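Local coordinates for glycerol dehydrogenase (Bacillus coagulans, PDB 6CSJ), which oxidises polyols such as glycerol, with NAD+ as the expected electron acceptor, and in this double mutant also has an acquired D-lactate dehydrogenase activity, at residues F39-V44 and M61-G66; F33-D38 and E74-M79; G278-L283 and A291-V296. The protein carries 2 engineered substitutions. All coordinates share one frame; numbering follows the deposited sequence.

Interaction 1: residues F39-V44 and M61-G66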
loop_
_atom_site.group_PDB
_atom_site.type_symbol
_atom_site.label_atom_id
_atom_site.label_comp_id
_atom_site.label_asym_id
_atom_site.label_seq_id
_atom_site.Cartn_x
_atom_site.Cartn_y
_atom_site.Cartn_z
ATOM N N PHE A 39 -15.463 -4.825 13.480
ATOM C CA PHE A 39 -15.902 -3.533 12.942
ATOM C C PHE A 39 -16.416 -3.624 11.499
ATOM O O PHE A 39 -17.491 -3.103 11.188
ATOM C CB PHE A 39 -14.770 -2.504 13.035
ATOM C CG PHE A 39 -15.146 -1.154 12.505
ATOM C CD1 PHE A 39 -15.877 -0.265 13.293
ATOM C CD2 PHE A 39 -14.796 -0.772 11.205
ATOM C CE1 PHE A 39 -16.234 0.988 12.807
ATOM C CE2 PHE A 39 -15.155 0.479 10.710
ATOM C CZ PHE A 39 -15.877 1.361 11.514
ATOM N N VAL A 40 -15.652 -4.285 10.626
ATOM C CA VAL A 40 -16.008 -4.385 9.200
ATOM C C VAL A 40 -17.225 -5.285 8.992
ATOM O O VAL A 40 -18.034 -5.016 8.101
ATOM C CB VAL A 40 -14.814 -4.837 8.313
ATOM C CG1 VAL A 40 -15.253 -5.039 6.857
ATOM C CG2 VAL A 40 -13.682 -3.814 8.373
ATOM N N THR A 41 -17.366 -6.330 9.804
ATOM C CA THR A 41 -18.573 -7.182 9.770
ATOM C C THR A 41 -19.840 -6.357 10.053
ATOM O O THR A 41 -20.834 -6.502 9.343
ATOM C CB THR A 41 -18.462 -8.381 10.751
ATOM O OG1 THR A 41 -17.338 -9.190 10.386
ATOM C CG2 THR A 41 -19.726 -9.251 10.730
ATOM N N GLY A 42 -19.788 -5.482 11.059
ATOM C CA GLY A 42 -20.879 -4.551 11.338
ATOM C C GLY A 42 -21.081 -3.532 10.219
ATOM O O GLY A 42 -22.215 -3.183 9.892
ATOM N N LEU A 43 -19.983 -3.063 9.628
ATOM C CA LEU A 43 -20.037 -2.055 8.563
ATOM C C LEU A 43 -20.684 -2.554 7.270
ATOM O O LEU A 43 -21.569 -1.892 6.745
ATOM C CB LEU A 43 -18.632 -1.514 8.248
ATOM C CG LEU A 43 -18.542 -0.314 7.290
ATOM C CD1 LEU A 43 -19.158 0.932 7.906
ATOM C CD2 LEU A 43 -17.092 -0.064 6.901
ATOM N N VAL A 44 -20.241 -3.706 6.771
ATOM C CA VAL A 44 -20.658 -4.227 5.449
ATOM C C VAL A 44 -21.424 -5.564 5.477
ATOM O O VAL A 44 -21.791 -6.091 4.414
ATOM C CB VAL A 44 -19.437 -4.388 4.499
ATOM C CG1 VAL A 44 -18.601 -3.115 4.477
ATOM C CG2 VAL A 44 -18.587 -5.603 4.872
ATOM N N MET A 61 -19.678 -16.259 6.488
ATOM C CA MET A 61 -18.841 -15.253 7.121
ATOM C C MET A 61 -17.989 -15.912 8.169
ATOM O O MET A 61 -18.399 -16.904 8.756
ATOM C CB MET A 61 -19.697 -14.178 7.800
ATOM C CG MET A 61 -20.642 -13.424 6.880
ATOM S SD MET A 61 -19.775 -12.368 5.699
ATOM C CE MET A 61 -19.068 -11.091 6.746
ATOM N N ALA A 62 -16.806 -15.355 8.397
ATOM C CA ALA A 62 -15.913 -15.806 9.452
ATOM C C ALA A 62 -15.325 -14.584 10.121
ATOM O O ALA A 62 -14.857 -13.675 9.440
ATOM C CB ALA A 62 -14.815 -16.675 8.872
ATOM N N LEU A 63 -15.361 -14.565 11.451
ATOM C CA LEU A 63 -14.846 -13.449 12.235
ATOM C C LEU A 63 -13.318 -13.536 12.333
ATOM O O LEU A 63 -12.773 -14.529 12.804
ATOM C CB LEU A 63 -15.477 -13.426 13.631
ATOM C CG LEU A 63 -15.077 -12.279 14.567
ATOM C CD1 LEU A 63 -15.557 -10.957 14.014
ATOM C CD2 LEU A 63 -15.607 -12.496 15.979
ATOM N N PHE A 64 -12.647 -12.477 11.889
ATOM C CA PHE A 64 -11.183 -12.339 11.958
ATOM C C PHE A 64 -10.804 -11.731 13.307
ATOM O O PHE A 64 -11.411 -10.758 13.737
ATOM C CB PHE A 64 -10.723 -11.440 10.797
ATOM C CG PHE A 64 -9.247 -11.137 10.766
ATOM C CD1 PHE A 64 -8.304 -12.155 10.758
ATOM C CD2 PHE A 64 -8.802 -9.814 10.688
ATOM C CE1 PHE A 64 -6.940 -11.862 10.705
ATOM C CE2 PHE A 64 -7.444 -9.518 10.639
ATOM C CZ PHE A 64 -6.514 -10.540 10.652
ATOM N N GLY A 65 -9.798 -12.308 13.966
ATOM C CA GLY A 65 -9.328 -11.838 15.271
ATOM C C GLY A 65 -8.584 -10.506 15.260
ATOM O O GLY A 65 -8.402 -9.895 16.315
ATOM N N GLY A 66 -8.129 -10.064 14.087
ATOM C CA GLY A 66 -7.523 -8.735 13.918
ATOM C C GLY A 66 -6.033 -8.745 13.616
ATOM O O GLY A 66 -5.482 -7.726 13.185
HETATM O O HOH W 1 -17.328 -11.828 9.675
#

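Interaction 2: residues F33-D38 and E74-M79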
loop_
_atom_site.group_PDB
_atom_site.type_symbol
_atom_site.label_atom_id
_atom_site.label_comp_id
_atom_site.label_asym_id
_atom_site.label_seq_id
_atom_site.Cartn_x
_atom_site.Cartn_y
_atom_site.Cartn_z
ATOM N N PHE A 33 -15.673 -18.179 1.432
ATOM C CA PHE A 33 -15.310 -18.026 2.832
ATOM C C PHE A 33 -14.879 -16.562 3.012
ATOM O O PHE A 33 -13.833 -16.157 2.518
ATOM C CB PHE A 33 -14.180 -19.010 3.171
ATOM C CG PHE A 33 -13.764 -19.001 4.615
ATOM C CD1 PHE A 33 -14.538 -19.634 5.574
ATOM C CD2 PHE A 33 -12.574 -18.390 5.012
ATOM C CE1 PHE A 33 -14.150 -19.643 6.911
ATOM C CE2 PHE A 33 -12.181 -18.397 6.344
ATOM C CZ PHE A 33 -12.970 -19.018 7.296
ATOM N N ILE A 34 -15.694 -15.783 3.719
ATOM C CA ILE A 34 -15.571 -14.332 3.745
ATOM C C ILE A 34 -15.049 -13.863 5.106
ATOM O O ILE A 34 -15.778 -13.885 6.097
ATOM C CB ILE A 34 -16.926 -13.667 3.370
ATOM C CG1 ILE A 34 -17.348 -14.110 1.958
ATOM C CG2 ILE A 34 -16.830 -12.149 3.462
ATOM C CD1 ILE A 34 -18.694 -13.619 1.495
ATOM N N ILE A 35 -13.786 -13.435 5.134
ATOM C CA ILE A 35 -13.091 -13.055 6.359
ATOM C C ILE A 35 -13.228 -11.548 6.580
ATOM O O ILE A 35 -12.968 -10.766 5.679
ATOM C CB ILE A 35 -11.592 -13.433 6.280
ATOM C CG1 ILE A 35 -11.425 -14.932 6.019
ATOM C CG2 ILE A 35 -10.856 -13.063 7.560
ATOM C CD1 ILE A 35 -10.028 -15.317 5.559
ATOM N N ALA A 36 -13.616 -11.161 7.794
ATOM C CA ALA A 36 -13.719 -9.759 8.189
ATOM C C ALA A 36 -13.677 -9.625 9.712
ATOM O O ALA A 36 -14.183 -10.498 10.428
ATOM C CB ALA A 36 -14.998 -9.150 7.649
ATOM N N ASP A 37 -13.075 -8.542 10.213
ATOM C CA ASP A 37 -13.040 -8.301 11.657
ATOM C C ASP A 37 -14.395 -7.820 12.198
ATOM O O ASP A 37 -15.355 -7.661 11.434
ATOM C CB ASP A 37 -11.879 -7.350 12.043
ATOM C CG ASP A 37 -12.064 -5.916 11.564
ATOM O OD1 ASP A 37 -13.170 -5.505 11.169
ATOM O OD2 ASP A 37 -11.084 -5.171 11.630
ATOM N N ASP A 38 -14.462 -7.596 13.510
ATOM C CA ASP A 38 -15.682 -7.146 14.176
ATOM C C ASP A 38 -16.271 -5.872 13.548
ATOM O O ASP A 38 -17.424 -5.852 13.121
ATOM C CB ASP A 38 -15.427 -6.926 15.679
ATOM C CG ASP A 38 -16.711 -6.721 16.460
ATOM O OD1 ASP A 38 -17.550 -7.651 16.460
ATOM O OD2 ASP A 38 -16.880 -5.635 17.060
ATOM N N GLU A 74 -3.914 -20.479 10.347
ATOM C CA GLU A 74 -4.206 -21.912 10.452
ATOM C C GLU A 74 -5.660 -22.169 10.885
ATOM O O GLU A 74 -6.328 -23.029 10.304
ATOM C CB GLU A 74 -3.236 -22.623 11.416
ATOM C CG GLU A 74 -3.294 -24.164 11.357
ATOM C CD GLU A 74 -2.875 -24.854 12.677
ATOM O OE1 GLU A 74 -1.866 -24.391 13.234
ATOM O OE2 GLU A 74 -3.548 -25.817 13.152
ATOM N N ARG A 75 -6.134 -21.429 11.890
ATOM C CA ARG A 75 -7.523 -21.537 12.369
ATOM C C ARG A 75 -8.524 -21.329 11.224
ATOM O O ARG A 75 -9.449 -22.129 11.038
ATOM C CB ARG A 75 -7.772 -20.532 13.505
ATOM C CG ARG A 75 -9.136 -20.628 14.186
ATOM C CD ARG A 75 -9.299 -19.569 15.276
ATOM N NE ARG A 75 -9.599 -18.228 14.737
ATOM C CZ ARG A 75 -10.793 -17.824 14.281
ATOM N NH1 ARG A 75 -11.848 -18.645 14.273
ATOM N NH2 ARG A 75 -10.942 -16.587 13.810
ATOM N N LEU A 76 -8.311 -20.269 10.444
ATOM C CA LEU A 76 -9.197 -19.925 9.323
ATOM C C LEU A 76 -9.088 -20.896 8.144
ATOM O O LEU A 76 -10.101 -21.192 7.503
ATOM C CB LEU A 76 -8.952 -18.485 8.858
ATOM C CG LEU A 76 -9.292 -17.407 9.892
ATOM C CD1 LEU A 76 -8.664 -16.082 9.523
ATOM C CD2 LEU A 76 -10.794 -17.251 10.067
ATOM N N CYS A 77 -7.879 -21.386 7.857
ATOM C CA CYS A 77 -7.698 -22.472 6.868
ATOM C C CYS A 77 -8.525 -23.718 7.214
ATOM O O CYS A 77 -9.156 -24.305 6.328
ATOM C CB CYS A 77 -6.230 -22.894 6.754
ATOM S SG CYS A 77 -5.174 -21.737 5.864
ATOM N N GLU A 78 -8.505 -24.113 8.497
ATOM C CA GLU A 78 -9.252 -25.290 8.966
ATOM C C GLU A 78 -10.753 -25.054 8.834
ATOM O O GLU A 78 -11.449 -25.868 8.229
ATOM C CB GLU A 78 -8.863 -25.679 10.407
ATOM C CG GLU A 78 -7.497 -26.370 10.502
ATOM C CD GLU A 78 -7.498 -27.814 9.988
ATOM O OE1 GLU A 78 -8.513 -28.533 10.162
ATOM O OE2 GLU A 78 -6.469 -28.256 9.417
ATOM N N MET A 79 -11.237 -23.922 9.342
ATOM C CA MET A 79 -12.644 -23.542 9.157
ATOM C C MET A 79 -13.062 -23.552 7.690
ATOM O O MET A 79 -14.133 -24.057 7.361
ATOM C CB MET A 79 -12.919 -22.157 9.740
ATOM C CG MET A 79 -12.876 -22.085 11.246
ATOM S SD MET A 79 -12.966 -20.385 11.811
ATOM C CE MET A 79 -14.564 -19.910 11.180
#

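Interaction 3: residues G278-L283 and A291-V296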
loop_
_atom_site.group_PDB
_atom_site.type_symbol
_atom_site.label_atom_id
_atom_site.label_comp_id
_atom_site.label_asym_id
_atom_site.label_seq_id
_atom_site.Cartn_x
_atom_site.Cartn_y
_atom_site.Cartn_z
ATOM N N GLY A 278 10.024 10.003 2.879
ATOM C CA GLY A 278 11.048 9.172 2.245
ATOM C C GLY A 278 11.256 9.481 0.769
ATOM O O GLY A 278 12.368 9.375 0.259
ATOM N N THR A 279 10.185 9.861 0.083
ATOM C CA THR A 279 10.271 10.270 -1.313
ATOM C C THR A 279 11.087 11.558 -1.443
ATOM O O THR A 279 11.937 11.659 -2.332
ATOM C CB THR A 279 8.879 10.454 -1.929
ATOM O OG1 THR A 279 8.134 9.240 -1.769
ATOM C CG2 THR A 279 8.972 10.822 -3.403
ATOM N N LEU A 280 10.839 12.518 -0.550
ATOM C CA LEU A 280 11.584 13.769 -0.553
ATOM C C LEU A 280 13.071 13.485 -0.323
ATOM O O LEU A 280 13.914 14.008 -1.036
ATOM C CB LEU A 280 11.032 14.746 0.502
ATOM C CG LEU A 280 11.718 16.113 0.617
ATOM C CD1 LEU A 280 11.710 16.829 -0.730
ATOM C CD2 LEU A 280 11.050 16.959 1.691
ATOM N N ALA A 281 13.369 12.631 0.654
ATOM C CA ALA A 281 14.736 12.187 0.927
ATOM C C ALA A 281 15.369 11.497 -0.288
ATOM O O ALA A 281 16.541 11.747 -0.584
ATOM C CB ALA A 281 14.779 11.278 2.149
ATOM N N GLN A 282 14.611 10.659 -1.004
ATOM C CA GLN A 282 15.146 10.055 -2.232
ATOM C C GLN A 282 15.516 11.131 -3.250
ATOM O O GLN A 282 16.570 11.042 -3.879
ATOM C CB GLN A 282 14.212 9.031 -2.881
ATOM C CG GLN A 282 14.878 8.402 -4.108
ATOM C CD GLN A 282 14.110 7.271 -4.747
ATOM O OE1 GLN A 282 13.595 6.392 -4.062
ATOM N NE2 GLN A 282 14.062 7.267 -6.081
ATOM N N LEU A 283 14.670 12.147 -3.394
ATOM C CA LEU A 283 14.925 13.207 -4.372
ATOM C C LEU A 283 16.201 14.015 -4.065
ATOM O O LEU A 283 16.921 14.412 -4.980
ATOM C CB LEU A 283 13.706 14.131 -4.510
ATOM C CG LEU A 283 12.418 13.494 -5.040
ATOM C CD1 LEU A 283 11.295 14.514 -5.033
ATOM C CD2 LEU A 283 12.595 12.923 -6.429
ATOM N N ALA A 291 13.046 21.929 -9.513
ATOM C CA ALA A 291 11.661 22.023 -10.011
ATOM C C ALA A 291 10.822 20.788 -9.646
ATOM O O ALA A 291 9.658 20.915 -9.280
ATOM C CB ALA A 291 11.639 22.253 -11.517
ATOM N N GLU A 292 11.427 19.610 -9.754
ATOM C CA GLU A 292 10.803 18.340 -9.363
ATOM C C GLU A 292 10.547 18.289 -7.846
ATOM O O GLU A 292 9.497 17.847 -7.407
ATOM C CB GLU A 292 11.699 17.176 -9.793
ATOM C CG GLU A 292 10.992 15.863 -10.094
ATOM C CD GLU A 292 11.882 14.927 -10.923
ATOM O OE1 GLU A 292 12.766 14.263 -10.351
ATOM O OE2 GLU A 292 11.707 14.857 -12.148
ATOM N N ILE A 293 11.509 18.755 -7.057
ATOM C CA ILE A 293 11.369 18.830 -5.585
ATOM C C ILE A 293 10.235 19.778 -5.176
ATOM O O ILE A 293 9.420 19.452 -4.313
ATOM C CB ILE A 293 12.701 19.243 -4.909
ATOM C CG1 ILE A 293 13.730 18.113 -5.051
ATOM C CG2 ILE A 293 12.511 19.590 -3.430
ATOM C CD1 ILE A 293 15.159 18.557 -4.800
ATOM N N GLU A 294 10.199 20.947 -5.794
ATOM C CA GLU A 294 9.159 21.943 -5.506
ATOM C C GLU A 294 7.763 21.415 -5.839
ATOM O O GLU A 294 6.832 21.657 -5.071
ATOM C CB GLU A 294 9.424 23.262 -6.242
ATOM C CG GLU A 294 10.519 24.094 -5.606
ATOM C CD GLU A 294 10.902 25.337 -6.393
ATOM O OE1 GLU A 294 10.105 25.798 -7.239
ATOM O OE2 GLU A 294 12.004 25.861 -6.145
ATOM N N GLU A 295 7.621 20.702 -6.956
ATOM C CA GLU A 295 6.335 20.109 -7.321
ATOM C C GLU A 295 5.859 19.082 -6.269
ATOM O O GLU A 295 4.682 19.075 -5.914
ATOM C CB GLU A 295 6.396 19.482 -8.718
ATOM C CG GLU A 295 5.092 18.850 -9.172
ATOM C CD GLU A 295 5.088 18.467 -10.631
ATOM O OE1 GLU A 295 4.752 19.337 -11.467
ATOM O OE2 GLU A 295 5.405 17.300 -10.955
ATOM N N VAL A 296 6.774 18.250 -5.763
ATOM C CA VAL A 296 6.451 17.266 -4.722
ATOM C C VAL A 296 6.112 17.928 -3.385
ATOM O O VAL A 296 5.113 17.575 -2.752
ATOM C CB VAL A 296 7.600 16.234 -4.528
ATOM C CG1 VAL A 296 7.386 15.381 -3.280
ATOM C CG2 VAL A 296 7.701 15.342 -5.761
#

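Interaction 1: residues F39-V44 and M61-G66
Thr41 OG1 is gripped twice: a water 2.7 Å away donates to Thr41 OG1, and Thr41 OG1 is also hydrogen-bonded to the carbonyl oxygen of Asp37, one turn earlier in the chain. The same water donates more weakly to Ala62 O, at 3.1 Å, so it spans helix 38-51 and strand 59-63 where no direct polar bond joins the two segments. The torsion of Thr41 explains the hold: with OG1 anti to the carbonyl carbon (chi1 -60°), the hydroxyl turns back along its helix while CG2 is left for apolar contact. Thr41 CG2 is met by the methyl of Met61, CE lying 4.4 Å off; the Met61 chain coils, its three torsions alike in sign and size, and still carries CE to the helix. Leu63 comes to the same threonine with one branch, CD1 standing 4.4 Å from Thr41 OG1. The packing is light and lies at the surface, with just 113 Å² buried. Strand 32-36 lies alongside, with Ala36 touching Thr41 and Ile34 touching Met61. Strand 32-36, helix 38-51 and strand 59-63 form one beta-alpha-beta crossover of the Rossmann-like N-terminal part of the iron-containing alcohol dehydrogenase fold.

Interaction 2: residues F33-D38 and E74-M79
Phe33 drives its ring end toward helix 70-82, where CZ meets Leu76 and Met79 together. Its CG stands anti to the backbone N (chi1 -177°), which carries the ring off the strand to the helix. Phe33 CZ lies 3.6 Å from the carbonyl oxygen Leu76 O and 3.9 Å from Leu76 CD2, and the two side chains cross at about a right angle. Met79 approaches through its base instead of its sulfur: CB is 4.0 Å from Phe33 CZ, again with the side chains crossing nearly square. Helix 70-82 is the connection from strand 59-63 to strand 87-92, the two neighbours of strand 32-36 in the parallel Rossmann-like sheet, and runs back over the strand between them; over 33-36 and 74-79 the directions differ by 153° and the axes approach to 10.4 Å. Were Phe33 an alanine, the Leu76 CD2 methyl and Met79 CB would probably lose their shared partner and a gap would open between strand and helix. Further along the strand, Ile35 CG2 touches the other Leu76 branch, CD1, at 4.2 Å. Leu76, with CG anti to the carbonyl carbon (chi1 -64°), points its branch point at the strand, CD2 going to Phe33 and CD1 to Ile35. Thr99 and Val103 of helix 94-106 also pack against Leu76, and Ala62 of strand 59-63 touches both Phe33 and Met79.

Interaction 3: residues G278-L283 and A291-V296
Leu283 and Ile293 touch across a helical hairpin: helices 271-285 and 290-303, joined by a short loop, run antiparallel at 172° with their axes 10.5 Å apart over these segments. The pair belongs to the helical C-terminal part of the iron-containing alcohol dehydrogenase fold. Apolar contact holds it together. Leu283 is the hub, burying more surface than any other residue of the contact, and spreads its atoms over three partners. Its CD1 reaches toward Val296 tip to tip, 3.8 Å from Val296 CG2. Its CB rests 4.0 Å from Ile293 CG1, near the point where the two backbones come closest. One turn back, Leu280 has CG anti to the backbone N (chi1 -180°), and although its CB does not aim at the opposite helix, the tip swings in: Leu280 CD1 lies 3.9 Å from Ile293 CG2, with the two side chains crossing at about a right angle. Ile293 is thereby shared, CG1 with one leucine and CG2 with the other. Helix 345-365 adds a further layer, Val358 touching Ile293 and Ala355 touching Leu280, while Phe177 of helix 175-185 packs on Leu283 and Glu292. The polar element at the margin of this core is Glu292, whose extended chain crosses Leu283 nearly at a right angle. Its carboxylate makes a salt bridge with Arg180, through the same oxygen, Glu292 OE1, that sits 4.1 Å from the Leu283 CD2 methyl.

Strand 32-36 enters first and leads directly into helix 38-51. Interaction 1 then closes the shorter loop, bringing that helix against strand 59-63, and interaction 2 closes a longer one when helix 70-82 returns over strand 32-36; the first loop lies wholly within the second. The two contacts, with centres 10 Å apart, meet through the pairing of strands 32-36 and 59-63, where Ala62 N and Ile34 O, 2.9 Å apart, probably form a hydrogen bond. Interaction 3 follows much later in series, closing a tight hairpin between helices 271-285 and 290-303. It lies across the chain's centre, about 26 Å from interaction 1 at the nearest atoms.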